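Local coordinates for protein histidinol-phosphatase (Listeria monocytogenes str. 4b H7858, PDB 3DCP) that probably hydrolyses L-histidinol phosphate to histidinol and phosphate, a late step of histidine biosynthesis, with zinc and iron ions in a PHP-domain active site, at residues T9-H14 with F72-H77; T16-E21 with H260-I265; M179-L184 with D222-G227. All coordinates share one frame; numbering follows the deposited sequence.

Contact 1. Residues T9-H14 with F72-H77; sequences TEFCPH and FKKMNH. With ZN (zinc ion), chain D.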
ATOM      1  N   THR A   9     -11.893   2.069   4.310  1.00 22.45           N
ATOM      2  CA  THR A   9     -13.264   2.228   4.784  1.00 23.50           C
ATOM      3  C   THR A   9     -13.723   1.163   5.768  1.00 24.81           C
ATOM      4  O   THR A   9     -12.940   0.325   6.219  1.00 25.56           O
ATOM      5  CB  THR A   9     -14.251   2.188   3.600  1.00 23.68           C
ATOM      6  OG1 THR A   9     -14.321   0.848   3.087  1.00 23.01           O
ATOM      7  CG2 THR A   9     -13.788   3.118   2.486  1.00 22.69           C
ATOM      8  N   GLU A  10     -15.019   1.190   6.071  1.00 25.86           N
ATOM      9  CA  GLU A  10     -15.625   0.223   6.975  1.00 26.95           C
ATOM     10  C   GLU A  10     -15.643  -1.166   6.334  1.00 27.63           C
ATOM     11  O   GLU A  10     -15.935  -2.163   6.998  1.00 27.20           O
ATOM     12  CB  GLU A  10     -17.055   0.649   7.342  1.00 26.58           C
ATOM     13  CG  GLU A  10     -18.052   0.666   6.173  1.00 28.00           C
ATOM     14  CD  GLU A  10     -18.069   1.984   5.398  1.00 27.24           C
ATOM     15  OE1 GLU A  10     -17.136   2.801   5.555  1.00 27.48           O
ATOM     16  OE2 GLU A  10     -19.025   2.195   4.619  1.00 28.62           O
ATOM     17  N   PHE A  11     -15.336  -1.224   5.040  1.00 28.15           N
ATOM     18  CA  PHE A  11     -15.306  -2.489   4.312  1.00 29.40           C
ATOM     19  C   PHE A  11     -13.978  -3.216   4.526  1.00 30.59           C
ATOM     20  O   PHE A  11     -13.743  -4.275   3.948  1.00 31.46           O
ATOM     21  CB  PHE A  11     -15.537  -2.241   2.818  1.00 29.24           C
ATOM     22  CG  PHE A  11     -16.985  -2.074   2.452  1.00 30.30           C
ATOM     23  CD1 PHE A  11     -17.771  -3.182   2.149  1.00 31.04           C
ATOM     24  CD2 PHE A  11     -17.566  -0.811   2.416  1.00 30.49           C
ATOM     25  CE1 PHE A  11     -19.112  -3.035   1.818  1.00 31.64           C
ATOM     26  CE2 PHE A  11     -18.910  -0.650   2.085  1.00 30.53           C
ATOM     27  CZ  PHE A  11     -19.684  -1.765   1.784  1.00 31.61           C
ATOM     28  N   CYS A  12     -13.114  -2.637   5.357  1.00 30.83           N
ATOM     29  CA  CYS A  12     -11.822  -3.237   5.671  1.00 30.91           C
ATOM     30  C   CYS A  12     -11.953  -4.009   6.979  1.00 30.93           C
ATOM     31  O   CYS A  12     -12.185  -3.427   8.035  1.00 30.92           O
ATOM     32  CB  CYS A  12     -10.748  -2.158   5.809  1.00 30.77           C
ATOM     33  SG  CYS A  12      -9.135  -2.822   6.277  1.00 30.86           S
ATOM     34  N   PRO A  13     -11.788  -5.337   6.927  1.00 31.17           N
ATOM     35  CA  PRO A  13     -11.902  -6.187   8.117  1.00 31.95           C
ATOM     36  C   PRO A  13     -11.000  -5.807   9.288  1.00 32.57           C
ATOM     37  O   PRO A  13     -11.380  -5.985  10.440  1.00 33.04           O
ATOM     38  CB  PRO A  13     -11.592  -7.582   7.573  1.00 32.07           C
ATOM     39  CG  PRO A  13     -12.007  -7.489   6.128  1.00 31.94           C
ATOM     40  CD  PRO A  13     -11.461  -6.142   5.741  1.00 30.62           C
ATOM     41  N   HIS A  14      -9.809  -5.290   9.003  1.00 33.02           N
ATOM     42  CA  HIS A  14      -8.894  -4.913  10.074  1.00 33.81           C
ATOM     43  C   HIS A  14      -8.867  -3.415  10.349  1.00 34.20           C
ATOM     44  O   HIS A  14      -7.994  -2.929  11.073  1.00 33.50           O
ATOM     45  CB  HIS A  14      -7.477  -5.387   9.770  1.00 34.42           C
ATOM     46  CG  HIS A  14      -6.981  -4.977   8.422  1.00 35.96           C
ATOM     47  ND1 HIS A  14      -7.267  -5.691   7.277  1.00 37.33           N
ATOM     48  CD2 HIS A  14      -6.245  -3.910   8.027  1.00 35.75           C
ATOM     49  CE1 HIS A  14      -6.729  -5.080   6.236  1.00 38.40           C
ATOM     50  NE2 HIS A  14      -6.105  -3.998   6.664  1.00 36.30           N
ATOM     51  N   PHE A  72     -18.936  -0.638  -3.976  1.00 23.15           N
ATOM     52  CA  PHE A  72     -19.091   0.370  -5.014  1.00 23.21           C
ATOM     53  C   PHE A  72     -20.333   1.222  -4.791  1.00 23.50           C
ATOM     54  O   PHE A  72     -20.296   2.437  -4.957  1.00 25.00           O
ATOM     55  CB  PHE A  72     -19.139  -0.278  -6.402  1.00 22.76           C
ATOM     56  CG  PHE A  72     -17.790  -0.666  -6.928  1.00 22.66           C
ATOM     57  CD1 PHE A  72     -16.804   0.292  -7.112  1.00 22.22           C
ATOM     58  CD2 PHE A  72     -17.502  -1.987  -7.229  1.00 21.08           C
ATOM     59  CE1 PHE A  72     -15.548  -0.060  -7.597  1.00 22.23           C
ATOM     60  CE2 PHE A  72     -16.248  -2.352  -7.715  1.00 21.09           C
ATOM     61  CZ  PHE A  72     -15.272  -1.389  -7.898  1.00 23.10           C
ATOM     62  N   LYS A  73     -21.437   0.591  -4.410  1.00 24.15           N
ATOM     63  CA  LYS A  73     -22.656   1.348  -4.175  1.00 24.59           C
ATOM     64  C   LYS A  73     -22.427   2.436  -3.123  1.00 23.91           C
ATOM     65  O   LYS A  73     -22.723   3.608  -3.360  1.00 24.00           O
ATOM     66  CB  LYS A  73     -23.779   0.418  -3.719  1.00 24.50           C
ATOM     67  CG  LYS A  73     -25.093   1.132  -3.449  1.00 27.22           C
ATOM     68  CD  LYS A  73     -26.137   0.185  -2.877  1.00 31.62           C
ATOM     69  CE  LYS A  73     -27.414   0.943  -2.524  1.00 32.63           C
ATOM     70  NZ  LYS A  73     -28.381   0.116  -1.757  1.00 34.21           N
ATOM     71  N   LYS A  74     -21.895   2.041  -1.968  1.00 24.19           N
ATOM     72  CA  LYS A  74     -21.643   2.977  -0.874  1.00 23.56           C
ATOM     73  C   LYS A  74     -20.689   4.099  -1.281  1.00 23.57           C
ATOM     74  O   LYS A  74     -20.990   5.274  -1.083  1.00 22.65           O
ATOM     75  CB  LYS A  74     -21.073   2.232   0.335  1.00 24.16           C
ATOM     76  CG  LYS A  74     -20.702   3.120   1.530  1.00 26.10           C
ATOM     77  CD  LYS A  74     -21.938   3.735   2.177  1.00 30.84           C
ATOM     78  CE  LYS A  74     -21.703   4.083   3.643  1.00 33.83           C
ATOM     79  NZ  LYS A  74     -20.711   5.159   3.840  1.00 37.25           N
HETATM   80  N   MSE A  75     -19.538   3.734  -1.845  1.00 23.98           N
HETATM   81  CA  MSE A  75     -18.552   4.726  -2.268  1.00 24.28           C
HETATM   82  C   MSE A  75     -19.074   5.657  -3.361  1.00 23.97           C
HETATM   83  O   MSE A  75     -18.783   6.852  -3.341  1.00 24.43           O
HETATM   84  CB  MSE A  75     -17.265   4.043  -2.738  1.00 24.43           C
HETATM   85  CG  MSE A  75     -16.610   3.170  -1.676  1.00 26.89           C
HETATM   86 SE   MSE A  75     -16.761   3.916   0.124  1.00 36.38          SE
HETATM   87  CE  MSE A  75     -17.157   2.275   1.078  1.00 26.61           C
ATOM     88  N   ASN A  76     -19.828   5.129  -4.322  1.00 24.33           N
ATOM     89  CA  ASN A  76     -20.373   5.990  -5.369  1.00 24.45           C
ATOM     90  C   ASN A  76     -21.375   6.963  -4.755  1.00 23.97           C
ATOM     91  O   ASN A  76     -21.543   8.080  -5.235  1.00 24.19           O
ATOM     92  CB  ASN A  76     -21.039   5.163  -6.475  1.00 24.78           C
ATOM     93  CG  ASN A  76     -20.057   4.751  -7.559  1.00 26.25           C
ATOM     94  OD1 ASN A  76     -19.473   5.599  -8.235  1.00 26.35           O
ATOM     95  ND2 ASN A  76     -19.868   3.446  -7.726  1.00 23.88           N
ATOM     96  N   HIS A  77     -22.024   6.544  -3.677  1.00 23.53           N
ATOM     97  CA  HIS A  77     -22.972   7.412  -2.985  1.00 23.17           C
ATOM     98  C   HIS A  77     -22.232   8.570  -2.301  1.00 23.55           C
ATOM     99  O   HIS A  77     -22.631   9.730  -2.397  1.00 22.15           O
ATOM    100  CB  HIS A  77     -23.747   6.605  -1.945  1.00 23.37           C
ATOM    101  CG  HIS A  77     -24.590   7.439  -1.033  1.00 24.16           C
ATOM    102  ND1 HIS A  77     -24.291   7.615   0.301  1.00 27.50           N
ATOM    103  CD2 HIS A  77     -25.716   8.151  -1.267  1.00 22.57           C
ATOM    104  CE1 HIS A  77     -25.200   8.402   0.851  1.00 26.13           C
ATOM    105  NE2 HIS A  77     -26.074   8.741  -0.079  1.00 26.54           N
TER
HETATM  106 ZN    ZN D 301      -5.484  -2.028   5.546  1.00 39.42          ZN
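The backbones of Thr-9 and Met-75, a selenomethionine, pass at 9.2 Å between CA atoms, so side chains alone bridge the loop 9-14 and the helical segment 72-77. The loop turns at once: Thr-9 to Cys-12 form a type I beta turn. Thr-9 OG1 also accepts from Phe-11 N at 3.0 Å, an ST turn. Its chi1 of 71° sets OG1 between the backbone N and the carbonyl carbon, where it meets that N-H. The hydroxyl oxygen then lies in plane at the edge of the Phe-11 ring.

The CE methyl of Met-75 is the apolar centre. It meets Thr-9 CG2 tip to tip at 3.7 Å. It also lies 3.4 Å from Phe-11 CD2, where the two side chains slide past each other in opposite directions. Lys-74 CB approaches the same ring obliquely, 4.0 Å from Phe-11 CE2.

The polar pair lies beside this cluster. Glu-10 OE2 forms a rather long salt bridge of 3.5 Å with Lys-74 NZ. Bends at chi2 and chi4 fold the lysine chain, and its CE also touches OE2. Each side chain has a stronger partner in 16-21: Lys-74 NZ pairs with Asp-19 OD1, and Glu-10 OE1 accepts from Val-20 N. Val-20 and Ile-37 add apolar cover to Met-75.

Further along the loop, His-14 NE2 binds zinc at 2.3 Å, with His-40 and His-260 as the other protein ligands. The contact thus joins the loop after strand 3-7, which carries a zinc ligand, to helix 68-81, as in the metal-binding loops of PHP-domain enzymes.

Contact 2. Residues T16-E21 with H260-I265; sequences THDDVE and HGVQDI. With ZN (zinc ion), chain D.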
ATOM      1  N   THR A  16     -10.738   0.336  11.583  1.00 34.96           N
ATOM      2  CA  THR A  16     -11.373   0.769  12.815  1.00 35.46           C
ATOM      3  C   THR A  16     -12.890   0.653  12.679  1.00 35.25           C
ATOM      4  O   THR A  16     -13.635   0.830  13.647  1.00 34.96           O
ATOM      5  CB  THR A  16     -11.018   2.234  13.109  1.00 35.94           C
ATOM      6  OG1 THR A  16     -11.406   2.564  14.448  1.00 40.50           O
ATOM      7  CG2 THR A  16     -11.743   3.144  12.137  1.00 33.61           C
ATOM      8  N   HIS A  17     -13.332   0.362  11.462  1.00 34.98           N
ATOM      9  CA  HIS A  17     -14.748   0.237  11.136  1.00 34.90           C
ATOM     10  C   HIS A  17     -15.502   1.562  11.149  1.00 34.06           C
ATOM     11  O   HIS A  17     -16.732   1.577  11.071  1.00 34.16           O
ATOM     12  CB  HIS A  17     -15.446  -0.776  12.049  1.00 35.49           C
ATOM     13  CG  HIS A  17     -14.956  -2.176  11.866  1.00 37.82           C
ATOM     14  ND1 HIS A  17     -13.932  -2.709  12.619  1.00 39.69           N
ATOM     15  CD2 HIS A  17     -15.286  -3.126  10.959  1.00 40.96           C
ATOM     16  CE1 HIS A  17     -13.651  -3.924  12.182  1.00 41.61           C
ATOM     17  NE2 HIS A  17     -14.459  -4.202  11.175  1.00 40.83           N
ATOM     18  N   ASP A  18     -14.774   2.675  11.246  1.00 32.37           N
ATOM     19  CA  ASP A  18     -15.429   3.977  11.188  1.00 31.29           C
ATOM     20  C   ASP A  18     -16.094   4.060   9.818  1.00 30.50           C
ATOM     21  O   ASP A  18     -15.666   3.403   8.866  1.00 30.14           O
ATOM     22  CB  ASP A  18     -14.433   5.138  11.290  1.00 31.24           C
ATOM     23  CG  ASP A  18     -13.831   5.292  12.673  1.00 31.81           C
ATOM     24  OD1 ASP A  18     -14.334   4.670  13.630  1.00 31.72           O
ATOM     25  OD2 ASP A  18     -12.844   6.053  12.795  1.00 29.97           O
ATOM     26  N   ASP A  19     -17.125   4.885   9.713  1.00 29.97           N
ATOM     27  CA  ASP A  19     -17.820   5.046   8.452  1.00 29.68           C
ATOM     28  C   ASP A  19     -17.022   5.989   7.555  1.00 28.58           C
ATOM     29  O   ASP A  19     -16.553   7.037   7.999  1.00 28.17           O
ATOM     30  CB  ASP A  19     -19.219   5.612   8.696  1.00 30.51           C
ATOM     31  CG  ASP A  19     -20.075   5.610   7.447  1.00 31.88           C
ATOM     32  OD1 ASP A  19     -19.670   6.220   6.435  1.00 30.93           O
ATOM     33  OD2 ASP A  19     -21.158   4.994   7.480  1.00 39.55           O
ATOM     34  N   VAL A  20     -16.874   5.606   6.292  1.00 27.29           N
ATOM     35  CA  VAL A  20     -16.146   6.414   5.322  1.00 26.40           C
ATOM     36  C   VAL A  20     -16.663   7.849   5.281  1.00 26.04           C
ATOM     37  O   VAL A  20     -15.893   8.788   5.068  1.00 24.98           O
ATOM     38  CB  VAL A  20     -16.253   5.808   3.898  1.00 26.45           C
ATOM     39  CG1 VAL A  20     -17.717   5.667   3.490  1.00 26.42           C
ATOM     40  CG2 VAL A  20     -15.505   6.681   2.900  1.00 26.16           C
ATOM     41  N   GLU A  21     -17.963   8.024   5.484  1.00 25.64           N
ATOM     42  CA  GLU A  21     -18.537   9.362   5.433  1.00 26.27           C
ATOM     43  C   GLU A  21     -17.936  10.278   6.488  1.00 25.89           C
ATOM     44  O   GLU A  21     -17.676  11.448   6.228  1.00 24.75           O
ATOM     45  CB  GLU A  21     -20.059   9.310   5.602  1.00 26.32           C
ATOM     46  CG  GLU A  21     -20.722  10.668   5.432  1.00 28.87           C
ATOM     47  CD  GLU A  21     -22.184  10.570   5.041  1.00 32.83           C
ATOM     48  OE1 GLU A  21     -22.668   9.443   4.799  1.00 33.36           O
ATOM     49  OE2 GLU A  21     -22.849  11.624   4.967  1.00 36.08           O
ATOM     50  N   HIS A 260      -7.365   4.289   8.153  1.00 20.15           N
ATOM     51  CA  HIS A 260      -8.293   3.187   8.391  1.00 22.39           C
ATOM     52  C   HIS A 260      -9.333   3.646   9.399  1.00 23.08           C
ATOM     53  O   HIS A 260     -10.096   2.842   9.939  1.00 24.11           O
ATOM     54  CB  HIS A 260      -7.560   1.955   8.925  1.00 22.54           C
ATOM     55  CG  HIS A 260      -6.659   1.318   7.919  1.00 25.42           C
ATOM     56  ND1 HIS A 260      -5.520   1.935   7.447  1.00 30.26           N
ATOM     57  CD2 HIS A 260      -6.746   0.139   7.261  1.00 28.04           C
ATOM     58  CE1 HIS A 260      -4.945   1.165   6.543  1.00 28.91           C
ATOM     59  NE2 HIS A 260      -5.669   0.068   6.410  1.00 29.14           N
ATOM     60  N   GLY A 261      -9.350   4.953   9.635  1.00 23.33           N
ATOM     61  CA  GLY A 261     -10.287   5.550  10.567  1.00 23.68           C
ATOM     62  C   GLY A 261     -10.200   7.064  10.527  1.00 23.70           C
ATOM     63  O   GLY A 261      -9.272   7.625   9.942  1.00 21.77           O
ATOM     64  N   VAL A 262     -11.170   7.723  11.154  1.00 24.48           N
ATOM     65  CA  VAL A 262     -11.231   9.182  11.187  1.00 24.70           C
ATOM     66  C   VAL A 262      -9.979   9.838  11.780  1.00 25.45           C
ATOM     67  O   VAL A 262      -9.489  10.844  11.263  1.00 25.31           O
ATOM     68  CB  VAL A 262     -12.472   9.653  11.985  1.00 24.78           C
ATOM     69  CG1 VAL A 262     -12.487  11.174  12.085  1.00 25.19           C
ATOM     70  CG2 VAL A 262     -13.746   9.151  11.313  1.00 23.41           C
ATOM     71  N   GLN A 263      -9.454   9.258  12.851  1.00 25.87           N
ATOM     72  CA  GLN A 263      -8.287   9.824  13.506  1.00 27.74           C
ATOM     73  C   GLN A 263      -7.012   9.776  12.681  1.00 27.17           C
ATOM     74  O   GLN A 263      -6.062  10.493  12.982  1.00 27.20           O
ATOM     75  CB  GLN A 263      -8.066   9.158  14.868  1.00 28.67           C
ATOM     76  CG  GLN A 263      -9.157   9.502  15.868  1.00 34.74           C
ATOM     77  CD  GLN A 263      -9.425  10.997  15.909  1.00 41.06           C
ATOM     78  OE1 GLN A 263      -8.517  11.787  16.163  1.00 44.93           O
ATOM     79  NE2 GLN A 263     -10.670  11.391  15.649  1.00 42.26           N
ATOM     80  N   ASP A 264      -6.988   8.950  11.638  1.00 25.98           N
ATOM     81  CA  ASP A 264      -5.804   8.853  10.788  1.00 25.46           C
ATOM     82  C   ASP A 264      -5.774   9.945   9.720  1.00 24.54           C
ATOM     83  O   ASP A 264      -4.713  10.282   9.193  1.00 23.91           O
ATOM     84  CB  ASP A 264      -5.746   7.504  10.057  1.00 25.82           C
ATOM     85  CG  ASP A 264      -5.630   6.319  10.993  1.00 28.55           C
ATOM     86  OD1 ASP A 264      -5.112   6.474  12.122  1.00 30.52           O
ATOM     87  OD2 ASP A 264      -6.049   5.215  10.576  1.00 28.80           O
ATOM     88  N   ILE A 265      -6.947  10.470   9.378  1.00 24.00           N
ATOM     89  CA  ILE A 265      -7.066  11.481   8.333  1.00 23.14           C
ATOM     90  C   ILE A 265      -6.087  12.643   8.480  1.00 23.08           C
ATOM     91  O   ILE A 265      -6.007  13.271   9.534  1.00 22.29           O
ATOM     92  CB  ILE A 265      -8.508  12.045   8.273  1.00 23.36           C
ATOM     93  CG1 ILE A 265      -9.508  10.913   7.993  1.00 23.31           C
ATOM     94  CG2 ILE A 265      -8.615  13.110   7.194  1.00 22.67           C
ATOM     95  CD1 ILE A 265      -9.340  10.245   6.643  1.00 21.69           C
TER
HETATM   96 ZN    ZN D 301      -5.484  -2.028   5.546  1.00 39.42          ZN
HETATM   97  O   HOH W   1     -10.437   6.815  13.973  1.00 34.36           O
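Two hydrogen bonds join 16-21 to 260-265, and both use backbone N-H groups. Thr-16 N points to His-260 O at 3.1 Å, although the place of that oxygen is less sure. Val-262 N donates to Asp-18 OD2 at 2.9 Å, nearly straight at 164°. The carboxylate uses the anti lone pair of OD2, the one turned away from OD1. With chi1 -71°, Asp-18 CG lies beside its own backbone N, and the carboxylate extends to the opposing loop.

Water 1 adds a bridge. It donates to Asp-18 OD2 at 2.8 Å and accepts from Gln-263 N. One carboxylate oxygen thereby serves two successive N-H groups of the 260-265 loop, one directly and one through water.

Van der Waals contact accompanies these bonds. Asp-18 and Val-262 cross at about a right angle, with Val-262 CG2 against Asp-18 OD2. Gly-261 faces Thr-16 and Asp-18 across the contact. The CA atoms of Thr-16 and Gly-261 are 5.4 Å apart, and Asp-18 OD2 lies 3.4 Å from Gly-261 CA.

Within the segments, more bonds to carboxylates shape the chain. Asp-19 is the N-cap of helix 20-29, and its OD1 accepts from Glu-21 N at 2.7 Å. Asp-264 OD2 accepts from His-260 N at 2.9 Å, closing the loop back on the metal ligand.

His-260 NE2 binds zinc at 2.3 Å, together with His-14 and His-40, and its ring stacks on that of His-8. The contact joins two loops at the histidine-rich metal site characteristic of PHP-domain phosphoesterases.

Contact 3. Residues M179-L184 with D222-G227; sequences MGHISL and DFNTAG. With FE (Fe (III) ion), chain E.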
HETATM    1  N   MSE A 179       2.594   2.759  -7.106  1.00 19.23           N
HETATM    2  CA  MSE A 179       3.116   1.670  -6.271  1.00 19.68           C
HETATM    3  C   MSE A 179       3.021   1.998  -4.777  1.00 18.94           C
HETATM    4  O   MSE A 179       3.570   3.000  -4.313  1.00 17.91           O
HETATM    5  CB  MSE A 179       4.575   1.367  -6.650  1.00 20.18           C
HETATM    6  CG  MSE A 179       4.802   1.122  -8.146  1.00 22.77           C
HETATM    7 SE   MSE A 179       3.844  -0.428  -8.872  1.00 33.41          SE
HETATM    8  CE  MSE A 179       2.324   0.499  -9.638  1.00 26.03           C
ATOM      9  N   GLY A 180       2.338   1.132  -4.030  1.00 18.94           N
ATOM     10  CA  GLY A 180       2.148   1.362  -2.604  1.00 17.90           C
ATOM     11  C   GLY A 180       3.355   1.203  -1.691  1.00 18.13           C
ATOM     12  O   GLY A 180       4.162   0.293  -1.873  1.00 17.18           O
ATOM     13  N   HIS A 181       3.466   2.104  -0.711  1.00 18.74           N
ATOM     14  CA  HIS A 181       4.521   2.083   0.314  1.00 18.48           C
ATOM     15  C   HIS A 181       5.684   1.147  -0.011  1.00 18.47           C
ATOM     16  O   HIS A 181       5.792   0.075   0.582  1.00 18.87           O
ATOM     17  CB  HIS A 181       3.897   1.661   1.652  1.00 19.21           C
ATOM     18  CG  HIS A 181       2.957   0.495   1.536  1.00 18.53           C
ATOM     19  ND1 HIS A 181       3.324  -0.702   0.962  1.00 13.33           N
ATOM     20  CD2 HIS A 181       1.663   0.351   1.915  1.00 16.66           C
ATOM     21  CE1 HIS A 181       2.299  -1.538   0.993  1.00 14.91           C
ATOM     22  NE2 HIS A 181       1.280  -0.923   1.565  1.00 15.75           N
ATOM     23  N   ILE A 182       6.585   1.566  -0.899  1.00 18.53           N
ATOM     24  CA  ILE A 182       7.676   0.692  -1.329  1.00 19.78           C
ATOM     25  C   ILE A 182       8.816   0.362  -0.370  1.00 19.78           C
ATOM     26  O   ILE A 182       9.849  -0.146  -0.797  1.00 21.85           O
ATOM     27  CB  ILE A 182       8.294   1.164  -2.671  1.00 19.21           C
ATOM     28  CG1 ILE A 182       8.914   2.548  -2.521  1.00 21.47           C
ATOM     29  CG2 ILE A 182       7.223   1.166  -3.764  1.00 19.76           C
ATOM     30  CD1 ILE A 182       9.738   2.966  -3.728  1.00 23.75           C
ATOM     31  N   SER A 183       8.636   0.628   0.917  1.00 19.67           N
ATOM     32  CA  SER A 183       9.657   0.267   1.889  1.00 19.02           C
ATOM     33  C   SER A 183       8.954  -0.332   3.102  1.00 18.60           C
ATOM     34  O   SER A 183       9.355  -0.110   4.250  1.00 18.29           O
ATOM     35  CB  SER A 183      10.483   1.485   2.296  1.00 19.03           C
ATOM     36  OG  SER A 183       9.678   2.447   2.948  1.00 20.37           O
ATOM     37  N   LEU A 184       7.904  -1.098   2.823  1.00 18.07           N
ATOM     38  CA  LEU A 184       7.097  -1.747   3.849  1.00 18.50           C
ATOM     39  C   LEU A 184       7.919  -2.718   4.688  1.00 18.76           C
ATOM     40  O   LEU A 184       7.527  -3.078   5.797  1.00 18.18           O
ATOM     41  CB  LEU A 184       5.923  -2.486   3.208  1.00 18.89           C
ATOM     42  CG  LEU A 184       4.873  -2.996   4.202  1.00 17.29           C
ATOM     43  CD1 LEU A 184       4.156  -1.809   4.852  1.00 18.05           C
ATOM     44  CD2 LEU A 184       3.878  -3.878   3.469  1.00 18.24           C
ATOM     45  N   ASP A 222       3.426   6.028  -4.001  1.00 20.24           N
ATOM     46  CA  ASP A 222       2.578   6.296  -2.842  1.00 20.81           C
ATOM     47  C   ASP A 222       3.498   6.797  -1.717  1.00 21.62           C
ATOM     48  O   ASP A 222       4.338   6.039  -1.238  1.00 22.22           O
ATOM     49  CB  ASP A 222       1.881   4.974  -2.471  1.00 21.19           C
ATOM     50  CG  ASP A 222       1.163   4.999  -1.125  1.00 21.64           C
ATOM     51  OD1 ASP A 222       0.422   5.960  -0.837  1.00 21.76           O
ATOM     52  OD2 ASP A 222       1.301   4.001  -0.373  1.00 22.49           O
ATOM     53  N   PHE A 223       3.411   8.085  -1.378  1.00 21.45           N
ATOM     54  CA  PHE A 223       4.213   8.645  -0.281  1.00 21.27           C
ATOM     55  C   PHE A 223       3.361   8.416   0.951  1.00 21.24           C
ATOM     56  O   PHE A 223       2.517   9.237   1.321  1.00 20.61           O
ATOM     57  CB  PHE A 223       4.479  10.141  -0.479  1.00 22.39           C
ATOM     58  CG  PHE A 223       5.414  10.733   0.547  1.00 23.87           C
ATOM     59  CD1 PHE A 223       4.993  10.930   1.862  1.00 26.70           C
ATOM     60  CD2 PHE A 223       6.720  11.078   0.202  1.00 26.98           C
ATOM     61  CE1 PHE A 223       5.860  11.463   2.822  1.00 29.01           C
ATOM     62  CE2 PHE A 223       7.596  11.610   1.150  1.00 27.73           C
ATOM     63  CZ  PHE A 223       7.169  11.804   2.463  1.00 28.14           C
ATOM     64  N   ASN A 224       3.584   7.258   1.560  1.00 20.33           N
ATOM     65  CA  ASN A 224       2.796   6.780   2.685  1.00 19.73           C
ATOM     66  C   ASN A 224       3.337   7.176   4.063  1.00 19.92           C
ATOM     67  O   ASN A 224       4.446   6.799   4.441  1.00 18.07           O
ATOM     68  CB  ASN A 224       2.698   5.259   2.544  1.00 19.45           C
ATOM     69  CG  ASN A 224       1.569   4.662   3.343  1.00 20.81           C
ATOM     70  OD1 ASN A 224       1.486   4.849   4.560  1.00 19.97           O
ATOM     71  ND2 ASN A 224       0.702   3.910   2.666  1.00 19.33           N
ATOM     72  N   THR A 225       2.525   7.910   4.823  1.00 20.34           N
ATOM     73  CA  THR A 225       2.925   8.396   6.143  1.00 21.62           C
ATOM     74  C   THR A 225       2.516   7.481   7.289  1.00 22.74           C
ATOM     75  O   THR A 225       2.794   7.778   8.449  1.00 23.86           O
ATOM     76  CB  THR A 225       2.332   9.787   6.432  1.00 21.51           C
ATOM     77  OG1 THR A 225       0.900   9.712   6.381  1.00 22.41           O
ATOM     78  CG2 THR A 225       2.834  10.814   5.411  1.00 19.13           C
ATOM     79  N   ALA A 226       1.849   6.377   6.967  1.00 23.30           N
ATOM     80  CA  ALA A 226       1.399   5.437   7.986  1.00 24.84           C
ATOM     81  C   ALA A 226       2.554   5.021   8.897  1.00 25.93           C
ATOM     82  O   ALA A 226       2.372   4.858  10.099  1.00 26.60           O
ATOM     83  CB  ALA A 226       0.779   4.202   7.329  1.00 24.21           C
ATOM     84  N   GLY A 227       3.737   4.869   8.312  1.00 27.07           N
ATOM     85  CA  GLY A 227       4.902   4.446   9.070  1.00 29.50           C
ATOM     86  C   GLY A 227       5.285   5.342  10.234  1.00 31.07           C
ATOM     87  O   GLY A 227       5.872   4.877  11.214  1.00 30.97           O
TER
HETATM   88 FE    FE E 310      -0.859  -1.609   2.150  1.00 23.58          FE
HETATM   89  O   HOH W   2       5.640   3.968  -2.341  1.00 18.83           O
HETATM   90  O   HOH W   3       0.581  -1.974   4.079  1.00 43.32           O
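Residues 179-184 leave a short parallel strand alongside strand 220-224, with 5.0 Å between the CA atoms of Gly-180 and Asp-222. Asp-222 N donates to Met-179 O at 3.0 Å. Water 2 donates to Met-179 O and Asp-222 O and accepts from Ile-182 N, so it links both segments beside that backbone bond.

The Asp-222 carboxylate carries on the link. Its CG lies anti to the backbone N (chi1 169°), which brings OD2 past Gly-180 to accept from His-181 N at 2.9 Å. This bond takes the anti lone pair of OD2. Asn-224 ND2 donates to the same oxygen on its syn side at 3.1 Å, slightly out of the carboxylate plane but in the plane of its own amide. Asn-224 ND2 also donates to Asp-258, while its OD1 accepts from Ala-226 N in an Asx turn.

The His-181 ring and the Asn-224 amide lie side by side and point the same way, their planes 54° apart. Asn-224 ND2 comes to the ring edge, 3.8 Å from His-181 CD2. One ring face is met by Leu-184 CD1. His-181 NE2 binds iron at 2.3 Å, with water 3, Glu-93 and His-123 as further ligands. The carboxylate thus fixes the backbone of a metal ligand from the second shell.

The pair is buried near the centre of the chain. Strand 253-256 flanks 220-224 on its other side, strand 117-127 adjoins 179-184, and helix 152-168 packs on Met-179 and Ile-182.

Overall arrangement
From the N terminus, strand 3-7 leads into residues 9-14, and contact 1 closes the loop that runs on to helix 68-81. Residues 16-21 lie within that loop and pair with 260-265 near the C terminus, so contacts 1 and 2 cross. They also touch, with Glu-10 packing on Asp-18, and each contact supplies a zinc ligand. Contact 3 follows contact 1 in series and falls wholly within the long span that contact 2 closes. It joins strand 178-179 and the loop after it to strand 220-224, while contact 2 brings the N-terminal and C-terminal parts of the chain together. All three bring ligands to one metal cluster.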